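Long-range contacts in histidine acid phosphatase (Hafnia alvei, PDB 4ARU), which is a bacterial member of branch 2 of the histidine phosphatase superfamily, combining a large mixed beta sheet with a mainly helical region: residues 140-145 with 263-268; 148-153 with 257-262; 196-201 with 209-214. All blocks are in the same frame, centred on the assembly; numbering follows the deposited sequence.

Interaction 1. Residues 140-145 with 263-268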
# COMPACT_ATOMS: atom_id res chain seq x y z
N SER A 140 -10.99 18.87 -14.46
CA SER A 140 -12.40 18.51 -14.63
C SER A 140 -12.59 16.98 -14.69
O SER A 140 -13.57 16.42 -14.14
CB SER A 140 -13.00 19.17 -15.87
OG SER A 140 -12.47 18.60 -17.05
N GLN A 141 -11.64 16.29 -15.32
CA GLN A 141 -11.71 14.85 -15.39
C GLN A 141 -11.53 14.17 -14.02
O GLN A 141 -12.16 13.18 -13.74
CB GLN A 141 -10.76 14.31 -16.46
CG GLN A 141 -11.14 14.75 -17.85
CD GLN A 141 -10.28 14.10 -18.92
OE1 GLN A 141 -10.08 12.88 -18.93
NE2 GLN A 141 -9.79 14.90 -19.83
N VAL A 142 -10.66 14.71 -13.18
CA VAL A 142 -10.52 14.22 -11.83
C VAL A 142 -11.84 14.30 -11.08
O VAL A 142 -12.28 13.36 -10.45
CB VAL A 142 -9.41 14.96 -11.03
CG1 VAL A 142 -9.37 14.46 -9.61
CG2 VAL A 142 -8.06 14.78 -11.78
N HIS A 143 -12.44 15.48 -11.10
CA HIS A 143 -13.71 15.67 -10.36
C HIS A 143 -14.77 14.64 -10.86
O HIS A 143 -15.42 13.97 -10.05
CB HIS A 143 -14.23 17.09 -10.62
CG HIS A 143 -13.53 18.17 -9.84
ND1 HIS A 143 -13.67 18.29 -8.47
CD2 HIS A 143 -12.68 19.15 -10.22
CE1 HIS A 143 -12.98 19.34 -8.05
NE2 HIS A 143 -12.35 19.87 -9.09
N ALA A 144 -14.87 14.47 -12.18
CA ALA A 144 -15.86 13.56 -12.74
C ALA A 144 -15.53 12.12 -12.41
O ALA A 144 -16.42 11.34 -12.07
CB ALA A 144 -15.98 13.75 -14.23
N ALA A 145 -14.25 11.76 -12.45
CA ALA A 145 -13.86 10.38 -12.19
C ALA A 145 -14.10 9.99 -10.73
O ALA A 145 -14.54 8.88 -10.42
CB ALA A 145 -12.40 10.17 -12.58
N THR A 263 -9.69 4.95 -7.95
CA THR A 263 -10.37 5.54 -9.12
C THR A 263 -9.52 5.42 -10.39
O THR A 263 -8.42 5.94 -10.38
CB THR A 263 -10.62 7.03 -8.87
OG1 THR A 263 -11.57 7.15 -7.82
CG2 THR A 263 -11.13 7.77 -10.13
N PRO A 264 -9.98 4.72 -11.44
CA PRO A 264 -9.05 4.38 -12.53
C PRO A 264 -8.32 5.59 -13.17
O PRO A 264 -7.13 5.50 -13.41
CB PRO A 264 -9.93 3.63 -13.52
CG PRO A 264 -10.85 2.89 -12.59
CD PRO A 264 -11.22 3.90 -11.52
N TYR A 265 -9.00 6.69 -13.38
CA TYR A 265 -8.34 7.85 -14.00
C TYR A 265 -7.14 8.30 -13.18
O TYR A 265 -6.07 8.61 -13.69
CB TYR A 265 -9.34 8.99 -14.17
CG TYR A 265 -8.77 10.20 -14.87
CD1 TYR A 265 -8.58 10.22 -16.23
CD2 TYR A 265 -8.40 11.31 -14.16
CE1 TYR A 265 -8.06 11.34 -16.86
CE2 TYR A 265 -7.87 12.42 -14.77
CZ TYR A 265 -7.70 12.41 -16.12
OH TYR A 265 -7.15 13.52 -16.72
N ILE A 266 -7.31 8.35 -11.88
CA ILE A 266 -6.23 8.77 -11.01
C ILE A 266 -5.18 7.65 -10.95
O ILE A 266 -3.96 7.91 -11.04
CB ILE A 266 -6.75 9.06 -9.57
CG1 ILE A 266 -7.69 10.26 -9.61
CG2 ILE A 266 -5.60 9.29 -8.62
CD1 ILE A 266 -8.31 10.61 -8.27
N ALA A 267 -5.64 6.42 -10.74
CA ALA A 267 -4.76 5.29 -10.54
C ALA A 267 -3.81 5.13 -11.77
O ALA A 267 -2.64 4.88 -11.57
CB ALA A 267 -5.58 4.04 -10.40
N LYS A 268 -4.30 5.32 -12.98
CA LYS A 268 -3.41 5.11 -14.13
C LYS A 268 -2.41 6.22 -14.29
O LYS A 268 -1.32 5.98 -14.83
CB LYS A 268 -4.19 4.89 -15.43
CG LYS A 268 -4.83 6.14 -15.96
CD LYS A 268 -5.81 5.83 -17.05
CE LYS A 268 -6.25 7.08 -17.75
NZ LYS A 268 -7.08 6.83 -18.97
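Gln141 lies across Tyr265 at about a right angle and meets the ring at two points. Its CB sits over one face, 4.0 Å from the centroid and 28° off the ring normal, a CH-pi contact. With CG anti to the carbonyl carbon (chi1 -65°) the chain runs on extended, and Gln141 OE1 comes within 3.3 Å of Tyr265 CE1, the amide and ring planes 40° apart. The tyrosine hydroxyl has a polar partner in the backbone N of Asp138, the residue whose carboxylate also accepts a bond from the N of Gln141.

Val142 meets the same ring at its edge, its CG2 3.8 Å from Tyr265 CE2. The other branch, CG1, turns to the tip of Ile266 and stands 4.2 Å from CD1, so a branched residue serves two neighbours at once.

At Ala145 the small side chain allows a close approach: CB lies 3.6 Å from Tyr265 CB and 3.7 Å from Thr263 CG2. Thr263 CG2 is anti to its own backbone N.

No hydrogen bond passes between 140-145 and 263-268, whose short helical segments run at 126° to one another. Because Tyr265 OH bonds to Asp138 N and Thr263 OG1 to Leu259 O, shape and apolar fit are what hold this pair together.

Interaction 2. Residues 148-153 with 257-262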
# COMPACT_ATOMS: atom_id res chain seq x y z
N LYS A 148 -17.75 9.44 -10.21
CA LYS A 148 -18.12 8.15 -10.77
C LYS A 148 -17.76 7.01 -9.83
O LYS A 148 -18.53 6.08 -9.59
CB LYS A 148 -17.44 7.97 -12.12
CG LYS A 148 -17.82 6.69 -12.85
CD LYS A 148 -16.99 6.57 -14.13
CE LYS A 148 -17.01 5.16 -14.71
NZ LYS A 148 -18.38 4.86 -15.20
N GLN A 149 -16.57 7.08 -9.26
CA GLN A 149 -16.12 6.04 -8.33
C GLN A 149 -17.03 6.02 -7.10
O GLN A 149 -17.36 4.97 -6.60
CB GLN A 149 -14.64 6.25 -7.91
CG GLN A 149 -14.04 5.09 -7.13
CD GLN A 149 -13.61 3.93 -7.99
OE1 GLN A 149 -13.80 3.88 -9.20
NE2 GLN A 149 -12.91 3.05 -7.39
N ALA A 150 -17.39 7.19 -6.57
CA ALA A 150 -18.24 7.28 -5.38
C ALA A 150 -19.69 6.88 -5.70
O ALA A 150 -20.39 6.38 -4.82
CB ALA A 150 -18.25 8.70 -4.83
N GLY A 151 -20.13 7.08 -6.93
CA GLY A 151 -21.52 6.78 -7.30
C GLY A 151 -22.51 7.84 -6.90
O GLY A 151 -23.71 7.65 -7.04
N THR A 152 -22.01 8.98 -6.41
CA THR A 152 -22.85 10.06 -5.87
C THR A 152 -21.99 11.33 -5.85
O THR A 152 -20.78 11.24 -5.77
CB THR A 152 -23.40 9.66 -4.47
OG1 THR A 152 -24.55 10.45 -4.13
CG2 THR A 152 -22.35 9.80 -3.39
N PRO A 153 -22.62 12.51 -5.91
CA PRO A 153 -21.82 13.73 -5.78
C PRO A 153 -21.01 13.71 -4.50
O PRO A 153 -21.46 13.34 -3.41
CB PRO A 153 -22.89 14.83 -5.77
CG PRO A 153 -23.98 14.28 -6.61
CD PRO A 153 -24.02 12.83 -6.21
N PHE A 257 -9.29 5.85 0.27
CA PHE A 257 -8.35 5.25 -0.66
C PHE A 257 -9.02 4.77 -1.92
O PHE A 257 -8.43 4.92 -3.00
CB PHE A 257 -7.52 4.14 0.04
CG PHE A 257 -6.26 4.68 0.64
CD1 PHE A 257 -6.32 5.54 1.77
CD2 PHE A 257 -5.05 4.43 0.07
CE1 PHE A 257 -5.19 6.11 2.27
CE2 PHE A 257 -3.92 5.00 0.58
CZ PHE A 257 -3.99 5.85 1.68
N ASP A 258 -10.21 4.23 -1.84
CA ASP A 258 -10.94 3.83 -3.03
C ASP A 258 -11.14 5.03 -3.95
O ASP A 258 -10.91 4.98 -5.17
CB ASP A 258 -12.29 3.24 -2.65
CG ASP A 258 -13.03 2.69 -3.86
OD1 ASP A 258 -12.47 1.85 -4.61
OD2 ASP A 258 -14.16 3.13 -4.13
N LEU A 259 -11.52 6.16 -3.36
CA LEU A 259 -11.83 7.33 -4.12
C LEU A 259 -10.61 8.07 -4.67
O LEU A 259 -10.60 8.53 -5.82
CB LEU A 259 -12.68 8.30 -3.27
CG LEU A 259 -14.05 7.76 -2.86
CD1 LEU A 259 -14.79 8.84 -2.05
CD2 LEU A 259 -14.90 7.22 -3.99
N MET A 260 -9.59 8.20 -3.84
CA MET A 260 -8.46 9.06 -4.15
C MET A 260 -7.27 8.32 -4.74
O MET A 260 -6.36 8.93 -5.31
CB MET A 260 -8.08 9.85 -2.89
CG MET A 260 -9.25 10.66 -2.32
SD MET A 260 -10.23 11.64 -3.46
CE MET A 260 -8.89 12.59 -4.15
N SER A 261 -7.28 7.00 -4.66
CA SER A 261 -6.22 6.18 -5.21
C SER A 261 -6.65 5.04 -6.13
O SER A 261 -5.89 4.68 -7.05
CB SER A 261 -5.33 5.64 -4.10
OG SER A 261 -4.65 6.75 -3.47
N ARG A 262 -7.82 4.45 -5.94
CA ARG A 262 -8.27 3.38 -6.82
C ARG A 262 -9.01 3.83 -8.04
O ARG A 262 -8.98 3.17 -9.05
CB ARG A 262 -9.13 2.33 -6.07
CG ARG A 262 -8.42 1.65 -4.92
CD ARG A 262 -9.17 0.43 -4.39
NE ARG A 262 -9.21 -0.60 -5.42
CZ ARG A 262 -10.22 -0.86 -6.24
NH1 ARG A 262 -11.35 -0.20 -6.20
NH2 ARG A 262 -10.07 -1.74 -7.20
O HOH W 1 -11.12 1.30 -9.17
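Gln149 sends CG anti to its backbone N, and a bend at chi2 (80°) then swings CD toward the other helix; Asp258 likewise has CG anti to its N (chi1 -175°), and the amide and carboxylate meet. Gln149 NE2 donates to Asp258 OD1 over 3.1 Å, approaching it from above the carboxylate plane, 45° out of it, and makes a weak hydrogen bond to Asp258 OD2. The same OD1 receives Arg262 NH1 at 2.8 Å, in the guanidinium plane and nearly along the C-O axis of the carboxylate. This salt bridge spans one turn of the helix and probably helps to keep Asp258 ionised, while Arg262 NE bonds to Ser314 OG.

Glutamine suits its place because the NH2 group can serve two acceptors: besides the carboxylate, NE2 gives a bond to a water 3.1 Å away, which in turn donates to Arg262 O at 2.8 Å. Beside this polar cluster Leu259 reaches across with one branch, CD2, which lies 3.8 Å from Ala150 CB and 3.6 Å from Ala150 N. The small alanine lets the leucine methyl rest close to the helix backbone, and Leu157 touches Leu259 as well.

In 258-262 the helix widens into a pi-type turn, where Phe257 O accepts both from Ser261 N and, at 3.0 Å, from Arg262 N. The arrangement is a helix-helix contact near the C-terminal ends of helices 139-150 and 243-262, in the mainly helical part of this histidine phosphatase, with an i to i+4 Asp-Arg salt bridge beside the pi turn.

Interaction 3. Residues 196-201 with 209-214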
# COMPACT_ATOMS: atom_id res chain seq x y z
N PRO A 196 -18.40 19.02 5.88
CA PRO A 196 -18.86 18.37 4.66
C PRO A 196 -17.74 17.93 3.74
O PRO A 196 -16.67 18.57 3.70
CB PRO A 196 -19.75 19.43 4.01
CG PRO A 196 -19.19 20.71 4.51
CD PRO A 196 -18.82 20.43 5.95
N SER A 197 -17.91 16.81 3.04
CA SER A 197 -16.91 16.38 2.07
C SER A 197 -16.84 17.33 0.87
O SER A 197 -17.87 17.86 0.41
CB SER A 197 -17.20 14.94 1.57
OG SER A 197 -16.95 13.96 2.54
N ARG A 198 -15.63 17.53 0.35
CA ARG A 198 -15.48 18.10 -0.96
C ARG A 198 -14.14 17.69 -1.53
O ARG A 198 -13.21 17.34 -0.80
CB ARG A 198 -15.64 19.62 -1.00
CG ARG A 198 -14.41 20.35 -0.56
CD ARG A 198 -14.60 21.82 -0.48
NE ARG A 198 -13.36 22.46 -0.01
CZ ARG A 198 -12.39 22.92 -0.80
NH1 ARG A 198 -12.43 22.83 -2.10
NH2 ARG A 198 -11.32 23.48 -0.26
N LEU A 199 -14.03 17.71 -2.83
CA LEU A 199 -12.80 17.40 -3.50
C LEU A 199 -12.09 18.73 -3.83
O LEU A 199 -12.64 19.61 -4.47
CB LEU A 199 -13.11 16.60 -4.78
CG LEU A 199 -11.94 16.05 -5.58
CD1 LEU A 199 -11.18 15.09 -4.74
CD2 LEU A 199 -12.39 15.37 -6.85
N ALA A 200 -10.84 18.87 -3.36
CA ALA A 200 -10.04 20.06 -3.55
C ALA A 200 -8.86 19.75 -4.44
O ALA A 200 -8.19 18.76 -4.23
CB ALA A 200 -9.56 20.58 -2.20
N ILE A 201 -8.64 20.57 -5.47
CA ILE A 201 -7.52 20.38 -6.39
C ILE A 201 -6.78 21.69 -6.57
O ILE A 201 -7.40 22.74 -6.64
CB ILE A 201 -8.01 19.86 -7.76
CG1 ILE A 201 -8.96 18.69 -7.56
CG2 ILE A 201 -6.81 19.51 -8.63
CD1 ILE A 201 -9.43 18.06 -8.87
N ALA A 209 -7.09 16.43 -2.97
CA ALA A 209 -7.39 15.94 -1.66
C ALA A 209 -8.88 15.82 -1.42
O ALA A 209 -9.66 16.67 -1.90
CB ALA A 209 -6.77 16.85 -0.60
N LEU A 210 -9.27 14.82 -0.65
CA LEU A 210 -10.64 14.73 -0.18
C LEU A 210 -10.69 15.49 1.17
O LEU A 210 -10.15 15.02 2.18
CB LEU A 210 -11.06 13.25 0.01
CG LEU A 210 -12.42 13.01 0.63
CD1 LEU A 210 -13.50 13.45 -0.36
CD2 LEU A 210 -12.57 11.56 0.97
N GLU A 211 -11.26 16.70 1.16
CA GLU A 211 -11.40 17.51 2.37
C GLU A 211 -12.67 17.13 3.09
O GLU A 211 -13.61 16.64 2.46
CB GLU A 211 -11.47 19.00 2.02
CG GLU A 211 -10.23 19.50 1.25
CD GLU A 211 -8.95 19.51 2.12
OE1 GLU A 211 -9.02 19.57 3.36
OE2 GLU A 211 -7.84 19.55 1.54
N GLY A 212 -12.74 17.42 4.36
CA GLY A 212 -13.92 17.14 5.18
C GLY A 212 -13.80 15.94 6.08
O GLY A 212 -12.73 15.35 6.24
N ALA A 213 -14.93 15.56 6.66
CA ALA A 213 -14.95 14.60 7.73
C ALA A 213 -14.39 13.23 7.34
O ALA A 213 -13.73 12.55 8.13
CB ALA A 213 -16.35 14.49 8.24
N VAL A 214 -14.75 12.76 6.13
CA VAL A 214 -14.30 11.43 5.71
C VAL A 214 -12.79 11.47 5.50
O VAL A 214 -12.06 10.59 5.95
CB VAL A 214 -15.06 10.92 4.44
CG1 VAL A 214 -14.43 9.63 3.95
CG2 VAL A 214 -16.53 10.75 4.73
O HOH W 2 -14.33 14.17 3.44
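Glu211 lays its CG over one face of the Arg198 guanidinium, and the two side chains run side by side, pointing the same way. Arg198 CG, placed between the backbone N and the carbonyl carbon (chi1 80°), lies 4.1 Å from Glu211 CB. The charged ends stay apart, Arg198 NH2 being 5.5 Å from Glu211 OE2, so the attraction is long-range at most. On the same face Ala200 CB, a short neighbour, is 3.7 Å from Glu211 CG.

These residues belong to a two-stranded antiparallel beta hairpin. Arg198 with Glu211 and Ala200 with Ala209 are hydrogen-bonded pairs, the bond from Ala200 N to Ala209 O measuring 2.9 Å. Between them, Leu199 and Leu210 form a non-hydrogen-bonded pair and turn their apolar chains to the other face, toward helix 243-262.

At the end of the strand Glu211 O takes Arg198 N and a water that also donates to Ser197 OG, a hydroxyl bonded in addition to Asn158. Gly212 follows with positive phi (103°), which suits glycine, and a CB there would clash with Pro196 O and Ser197 CA. Its CA reaches Pro196 O at 3.4 Å in a CA-H...O contact, and helix 213-229 begins directly after it.

Interactions 1 and 2 both use helix 139-150, their centres about 9 Å apart, and meet where helix 243-262 passes into helix 264-282: Thr263 N and Asp258 O, 3.0 Å apart, form a probable hydrogen bond. Interaction 3, nested in sequence inside the loops closed by the other two, packs on interaction 1, where His143 ND1 lies 3.6 Å from Leu199 CD2 and Val142 and His143 both meet Ile201. Its centre lies about 12 Å from that of interaction 2 and 15 Å from that of interaction 1. In interaction 2 the Arg262 side chain is about 13 Å from the bound potassium ion, not in contact with it.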